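Local coordinates for gram-negative insecticidal protein (Chromobacterium piscinae, PDB 6FBM) that acts as an insecticidal toxin that combines MACPF and beta-tripod parts and probably perforates target membranes, as many MACPF proteins do, at residues Gln257-Ser260 and Gln261-Ser265; Met273-Ser276 and Thr277-Gln281; Trp456-Lys459 and Gly460-Ala463. All coordinates share one frame; numbering follows the deposited sequence.

Interaction 1: residues Gln257-Ser260 and Gln261-Ser265; sequences QAFS and QWAES
Phe259 and Trp262 lie three residues apart along the buried side of helix 255-269, a helix of the MACPF part of the toxin, and their rings run nearly parallel yet slid past one another. The planes differ by 29° and the centroids stand 6.0 Å apart, leaving little overlap; Phe259 CE1 comes to 4.1 Å from Trp262 CE3. In both residues CG is anti to the backbone N (chi1 177° for Trp262), which carries the rings to the side where each meets Leu181 of strand 179-187. Trp262 is fixed further by its indole NE1, bonded to Gly240 O, and by an edge-to-face pairing with His128. On another side of the helix Gln257 and Gln261 bring their amides close with the planes almost perpendicular, 84° apart. As modelled, their NE2 atoms stand 3.6 Å apart, donor beside donor, so the amides pack without pairing. Gln257 also packs on Pro253 of the second subunit. Backbone i to i+4 bonds run through all of this, and Gln257 O takes a second donor: Gln261 N at 2.9 Å and Ser260 OG at 2.8 Å reach it from the same face of its carbonyl plane.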
loop_
_atom_site.group_PDB
_atom_site.type_symbol
_atom_site.label_atom_id
_atom_site.label_comp_id
_atom_site.label_asym_id
_atom_site.label_seq_id
_atom_site.Cartn_x
_atom_site.Cartn_y
_atom_site.Cartn_z
ATOM N N GLN A 257 19.596 3.643 16.207
ATOM C CA GLN A 257 18.285 3.721 15.547
ATOM C C GLN A 257 18.065 2.543 14.620
ATOM O O GLN A 257 16.969 1.976 14.593
ATOM C CB GLN A 257 18.094 5.028 14.721
ATOM C CG GLN A 257 16.828 5.108 13.829
ATOM C CD GLN A 257 15.520 5.458 14.578
ATOM O OE1 GLN A 257 15.504 5.580 15.809
ATOM N NE2 GLN A 257 14.431 5.576 13.840
ATOM N N ALA A 258 19.079 2.215 13.817
ATOM C CA ALA A 258 18.999 1.053 12.926
ATOM C C ALA A 258 18.764 -0.229 13.726
ATOM O O ALA A 258 18.021 -1.094 13.306
ATOM C CB ALA A 258 20.240 0.937 12.074
ATOM N N PHE A 259 19.397 -0.340 14.884
ATOM C CA PHE A 259 19.180 -1.489 15.735
ATOM C C PHE A 259 17.747 -1.497 16.271
ATOM O O PHE A 259 17.106 -2.553 16.275
ATOM C CB PHE A 259 20.162 -1.535 16.866
ATOM C CG PHE A 259 19.777 -2.528 17.939
ATOM C CD1 PHE A 259 20.084 -3.880 17.786
ATOM C CD2 PHE A 259 19.135 -2.098 19.126
ATOM C CE1 PHE A 259 19.767 -4.767 18.766
ATOM C CE2 PHE A 259 18.790 -2.997 20.090
ATOM C CZ PHE A 259 19.097 -4.348 19.908
ATOM N N SER A 260 17.242 -0.351 16.742
ATOM C CA SER A 260 15.888 -0.292 17.287
ATOM C C SER A 260 14.849 -0.584 16.196
ATOM O O SER A 260 13.787 -1.121 16.499
ATOM C CB SER A 260 15.586 1.037 17.976
ATOM O OG SER A 260 15.420 1.993 16.975
ATOM N N GLN A 261 15.151 -0.257 14.942
ATOM C CA GLN A 261 14.265 -0.645 13.842
ATOM C C GLN A 261 14.226 -2.159 13.642
ATOM O O GLN A 261 13.167 -2.724 13.416
ATOM C CB GLN A 261 14.679 0.020 12.521
ATOM C CG GLN A 261 14.192 1.436 12.316
ATOM C CD GLN A 261 14.754 2.042 11.038
ATOM O OE1 GLN A 261 14.866 1.381 10.009
ATOM N NE2 GLN A 261 15.079 3.328 11.101
ATOM N N TRP A 262 15.394 -2.794 13.694
ATOM C CA TRP A 262 15.513 -4.248 13.623
ATOM C C TRP A 262 14.792 -4.888 14.817
ATOM O O TRP A 262 14.004 -5.783 14.640
ATOM C CB TRP A 262 16.991 -4.658 13.544
ATOM C CG TRP A 262 17.222 -6.112 13.535
ATOM C CD1 TRP A 262 17.308 -6.913 12.437
ATOM C CD2 TRP A 262 17.418 -6.940 14.661
ATOM N NE1 TRP A 262 17.542 -8.208 12.823
ATOM C CE2 TRP A 262 17.609 -8.247 14.187
ATOM C CE3 TRP A 262 17.440 -6.705 16.027
ATOM C CZ2 TRP A 262 17.810 -9.329 15.038
ATOM C CZ3 TRP A 262 17.652 -7.801 16.895
ATOM C CH2 TRP A 262 17.834 -9.086 16.387
ATOM N N ALA A 263 15.016 -4.376 16.009
ATOM C CA ALA A 263 14.376 -4.904 17.225
ATOM C C ALA A 263 12.862 -4.808 17.214
ATOM O O ALA A 263 12.189 -5.785 17.570
ATOM C CB ALA A 263 14.921 -4.233 18.470
ATOM N N GLU A 264 12.313 -3.658 16.821
ATOM C CA GLU A 264 10.850 -3.508 16.736
ATOM C C GLU A 264 10.248 -4.256 15.519
ATOM O O GLU A 264 9.071 -4.556 15.511
ATOM C CB GLU A 264 10.430 -2.025 16.783
ATOM C CG GLU A 264 10.672 -1.224 15.494
ATOM C CD GLU A 264 10.551 0.303 15.650
ATOM O OE1 GLU A 264 11.283 1.027 14.915
ATOM O OE2 GLU A 264 9.736 0.760 16.501
ATOM N N SER A 265 11.058 -4.567 14.510
ATOM C CA SER A 265 10.614 -5.356 13.367
ATOM C C SER A 265 10.441 -6.860 13.657
ATOM O O SER A 265 9.887 -7.581 12.838
ATOM C CB SER A 265 11.606 -5.234 12.197
ATOM O OG SER A 265 12.682 -6.192 12.278
#

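Interaction 2: residues Met273-Ser276 and Thr277-Gln281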
loop_
_atom_site.group_PDB
_atom_site.type_symbol
_atom_site.label_atom_id
_atom_site.label_comp_id
_atom_site.label_asym_id
_atom_site.label_seq_id
_atom_site.Cartn_x
_atom_site.Cartn_y
_atom_site.Cartn_z
ATOM N N MET A 273 15.880 -18.874 15.326
ATOM C CA MET A 273 17.145 -18.195 15.498
ATOM C C MET A 273 17.967 -18.641 16.697
ATOM O O MET A 273 19.027 -18.055 16.933
ATOM C CB MET A 273 16.930 -16.679 15.559
ATOM C CG MET A 273 15.806 -16.192 16.455
ATOM S SD MET A 273 15.947 -16.426 18.239
ATOM C CE MET A 273 17.299 -15.341 18.574
ATOM N N ASP A 274 17.529 -19.638 17.457
ATOM C CA ASP A 274 18.325 -20.107 18.568
ATOM C C ASP A 274 17.912 -21.503 18.967
ATOM O O ASP A 274 16.774 -21.941 18.727
ATOM C CB ASP A 274 18.199 -19.155 19.766
ATOM C CG ASP A 274 19.469 -19.092 20.639
ATOM O OD1 ASP A 274 20.496 -19.715 20.292
ATOM O OD2 ASP A 274 19.401 -18.383 21.682
ATOM N N PHE A 275 18.860 -22.203 19.576
ATOM C CA PHE A 275 18.695 -23.568 20.001
ATOM C C PHE A 275 18.877 -23.627 21.496
ATOM O O PHE A 275 19.664 -22.841 22.068
ATOM C CB PHE A 275 19.775 -24.424 19.383
ATOM C CG PHE A 275 19.625 -24.672 17.923
ATOM C CD1 PHE A 275 18.400 -24.601 17.277
ATOM C CD2 PHE A 275 20.729 -25.088 17.196
ATOM C CE1 PHE A 275 18.296 -24.905 15.941
ATOM C CE2 PHE A 275 20.634 -25.386 15.863
ATOM C CZ PHE A 275 19.411 -25.299 15.235
ATOM N N SER A 276 18.163 -24.569 22.109
ATOM C CA SER A 276 18.304 -24.914 23.498
ATOM C C SER A 276 18.903 -26.315 23.554
ATOM O O SER A 276 19.147 -26.924 22.509
ATOM C CB SER A 276 16.921 -24.963 24.139
ATOM O OG SER A 276 16.244 -26.179 23.784
ATOM N N THR A 277 19.061 -26.870 24.759
ATOM C CA THR A 277 19.643 -28.203 24.894
ATOM C C THR A 277 18.806 -29.288 24.224
ATOM O O THR A 277 19.331 -30.344 23.952
ATOM C CB THR A 277 19.889 -28.630 26.360
ATOM O OG1 THR A 277 18.675 -28.541 27.090
ATOM C CG2 THR A 277 20.911 -27.758 27.034
ATOM N N GLU A 278 17.524 -29.039 23.981
ATOM C CA GLU A 278 16.629 -30.033 23.356
ATOM C C GLU A 278 16.329 -29.801 21.873
ATOM O O GLU A 278 15.505 -30.514 21.299
ATOM C CB GLU A 278 15.294 -30.110 24.138
ATOM C CG GLU A 278 15.403 -30.551 25.602
ATOM C CD GLU A 278 16.090 -31.899 25.797
ATOM O OE1 GLU A 278 15.885 -32.822 24.994
ATOM O OE2 GLU A 278 16.863 -32.029 26.759
ATOM N N SER A 279 16.994 -28.825 21.250
ATOM C CA SER A 279 16.590 -28.365 19.915
ATOM C C SER A 279 16.785 -29.404 18.836
ATOM O O SER A 279 15.853 -29.711 18.120
ATOM C CB SER A 279 17.306 -27.082 19.543
ATOM O OG SER A 279 16.799 -26.036 20.323
ATOM N N LEU A 280 17.988 -29.952 18.743
ATOM C CA LEU A 280 18.305 -30.936 17.725
ATOM C C LEU A 280 18.115 -32.334 18.296
ATOM O O LEU A 280 18.680 -32.654 19.335
ATOM C CB LEU A 280 19.732 -30.731 17.254
ATOM C CG LEU A 280 19.935 -29.405 16.531
ATOM C CD1 LEU A 280 21.405 -29.100 16.402
ATOM C CD2 LEU A 280 19.293 -29.440 15.155
ATOM N N GLN A 281 17.290 -33.151 17.636
ATOM C CA GLN A 281 17.032 -34.514 18.073
ATOM C C GLN A 281 17.379 -35.427 16.926
ATOM O O GLN A 281 17.159 -35.077 15.780
ATOM C CB GLN A 281 15.572 -34.682 18.476
ATOM C CG GLN A 281 15.194 -33.894 19.726
ATOM C CD GLN A 281 15.992 -34.328 20.952
ATOM O OE1 GLN A 281 16.190 -35.507 21.175
ATOM N NE2 GLN A 281 16.467 -33.361 21.739
#
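Two serines bond each other crosswise: Ser279 OG reaches back to accept the N-H of Ser276 at 2.7 Å, while Ser276 O accepts the N-H of Ser279 at 3.1 Å. The first of these bonds is straight enough (160° at the hydrogen), and it exists because Ser279 OG sits anti to its own carbonyl carbon (chi1 -71°), turned back over the start of the turn. The second is the closing bond of a type I beta turn. A third bond tightens the corner: Ser276 OG accepts the N-H of Glu278 at 3.1 Å, an ST turn built on the same residue. Together they tie the link between strands 271-274 and 280-282, both of which pair with strand 170-177 in the large antiparallel sheet of the MACPF domain; strand 271-274 carries a classic beta bulge, with two residues, Met273 and Asp274, set against Ala176 alone. That neighbouring strand also supplies Glu174, whose OE1 bonds Ser276 OG and whose backbone O bonds Ser279 OG. Phe275, just before the turn, packs on Ser279 and Leu280. Ser279 CB comes to 3.5 Å from Phe275 CD1, approaching obliquely, and Leu280 CG sits over one ring face, nearer its edge than its centre, with Leu280 CD1 3.8 Å from Phe275 CE2. Tyr23 meets the same ring edge-to-face. Farther on, Gln281 curls back so that its NE2 donates to Glu278 O at 3.0 Å; the carbonyl oxygen lies in the plane of the Gln281 amide.

Interaction 3: residues Trp456-Lys459 and Gly460-Ala463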
loop_
_atom_site.group_PDB
_atom_site.type_symbol
_atom_site.label_atom_id
_atom_site.label_comp_id
_atom_site.label_asym_id
_atom_site.label_seq_id
_atom_site.Cartn_x
_atom_site.Cartn_y
_atom_site.Cartn_z
ATOM N N TRP A 456 82.011 -14.246 28.009
ATOM C CA TRP A 456 82.843 -13.243 28.688
ATOM C C TRP A 456 82.380 -13.044 30.139
ATOM O O TRP A 456 81.255 -13.389 30.488
ATOM C CB TRP A 456 82.730 -11.933 27.934
ATOM C CG TRP A 456 83.513 -10.764 28.441
ATOM C CD1 TRP A 456 84.775 -10.438 28.103
ATOM C CD2 TRP A 456 83.055 -9.725 29.318
ATOM N NE1 TRP A 456 85.150 -9.272 28.709
ATOM C CE2 TRP A 456 84.108 -8.811 29.464
ATOM C CE3 TRP A 456 81.853 -9.481 29.982
ATOM C CZ2 TRP A 456 84.012 -7.667 30.257
ATOM C CZ3 TRP A 456 81.758 -8.326 30.772
ATOM C CH2 TRP A 456 82.831 -7.445 30.897
ATOM N N TRP A 457 83.290 -12.563 30.976
ATOM C CA TRP A 457 82.991 -12.049 32.312
ATOM C C TRP A 457 83.934 -10.888 32.588
ATOM O O TRP A 457 84.925 -10.702 31.877
ATOM C CB TRP A 457 83.112 -13.098 33.441
ATOM C CG TRP A 457 84.277 -14.062 33.360
ATOM C CD1 TRP A 457 85.520 -13.831 32.829
ATOM C CD2 TRP A 457 84.306 -15.409 33.859
ATOM N NE1 TRP A 457 86.301 -14.952 32.931
ATOM C CE2 TRP A 457 85.589 -15.939 33.561
ATOM C CE3 TRP A 457 83.375 -16.225 34.527
ATOM C CZ2 TRP A 457 85.961 -17.245 33.908
ATOM C CZ3 TRP A 457 83.739 -17.515 34.856
ATOM C CH2 TRP A 457 85.022 -18.021 34.541
ATOM N N ASP A 458 83.628 -10.114 33.620
ATOM C CA ASP A 458 84.345 -8.875 33.875
ATOM C C ASP A 458 85.559 -9.029 34.764
ATOM O O ASP A 458 86.207 -8.039 35.071
ATOM C CB ASP A 458 83.390 -7.826 34.479
ATOM C CG ASP A 458 83.117 -8.046 35.962
ATOM O OD1 ASP A 458 82.700 -9.158 36.320
ATOM O OD2 ASP A 458 83.290 -7.115 36.750
ATOM N N LYS A 459 85.886 -10.250 35.205
ATOM C CA LYS A 459 86.936 -10.402 36.218
ATOM C C LYS A 459 88.283 -9.862 35.714
ATOM O O LYS A 459 88.653 -10.054 34.555
ATOM C CB LYS A 459 86.991 -11.805 36.797
ATOM C CG LYS A 459 87.518 -12.889 35.897
ATOM C CD LYS A 459 86.696 -14.194 36.050
ATOM C CE LYS A 459 86.648 -14.802 37.425
ATOM N NZ LYS A 459 86.377 -16.295 37.332
ATOM N N GLY A 460 88.951 -9.127 36.602
ATOM C CA GLY A 460 90.078 -8.275 36.254
ATOM C C GLY A 460 89.742 -6.796 36.279
ATOM O O GLY A 460 90.620 -5.971 36.551
ATOM N N THR A 461 88.487 -6.451 35.978
ATOM C CA THR A 461 88.040 -5.040 35.953
ATOM C C THR A 461 88.117 -4.369 37.340
ATOM O O THR A 461 88.437 -3.183 37.459
ATOM C CB THR A 461 86.622 -4.923 35.322
ATOM O OG1 THR A 461 86.380 -3.588 34.843
ATOM C CG2 THR A 461 85.555 -5.300 36.306
ATOM N N GLY A 462 87.833 -5.165 38.382
ATOM C CA GLY A 462 87.785 -4.687 39.759
ATOM C C GLY A 462 86.536 -3.894 40.065
ATOM O O GLY A 462 86.606 -2.869 40.728
ATOM N N ALA A 463 85.387 -4.363 39.593
ATOM C CA ALA A 463 84.113 -3.696 39.830
ATOM C C ALA A 463 83.461 -4.456 40.940
ATOM O O ALA A 463 83.594 -5.682 40.995
ATOM C CB ALA A 463 83.241 -3.728 38.587
#
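Asp458 to Thr461 forms a type II beta turn, closed by Thr461 N donating to Asp458 O at 2.9 Å. Gly460 takes the third position at phi 107° and psi -31°, where a side chain would run into the carbonyl oxygen of Lys459, so the turn calls for glycine. The turn leads out of strand 450-457 into the loop that connects it with its antiparallel partner 468-473, in the C-terminal part of the toxin that matches the Vps62 family. Across it, the side chains of Asp458 and Thr461 lean toward each other at a slant. As modelled, the methyl CG2 of Thr461 is turned to the carboxylate, its approach to Asp458 OD2 being too short to rely on; the same methyl stands 3.8 Å from Asp458 CB. Thr461 OG1 lies anti to the backbone N (chi1 -159°) and is taken up by Ser335 O. Ala463 adds a second methyl to the same carboxylate, its CB 3.9 Å from Asp458 OD2. Lys459, the second residue of the turn, folds its chain back so that CD lies over one face of the Trp457 ring, nearer its edge than its centre. The carboxylate of Asp458 is thus buried with methyls beside OD2, while OD1 is bonded to Tyr489 OH and Val467 N and OD2 receives a weak bond from Trp393 NE1. These three partners are uncharged groups, which probably stabilise the buried carboxylate and would tie the turn to the parts of the fold around it.

How the interactions relate
Interactions 1 and 2 are near neighbours in the chain: helix 255-269 is followed almost at once by strand 271-274, so interaction 1 belongs to a helix packed against the MACPF sheet and interaction 2 to a turn on that sheet. Their centres are 25 Å apart and their nearest atoms about 7 Å, without touching. Interaction 3 lies at the far end of the molecule, across the chain's centre, with its centre 74 Å from interaction 1 and 72 Å from interaction 2. It falls in the Vps62-like range rather than the MACPF one. A second subunit touches interaction 1 alone, through Gln257. All three are local structural contacts.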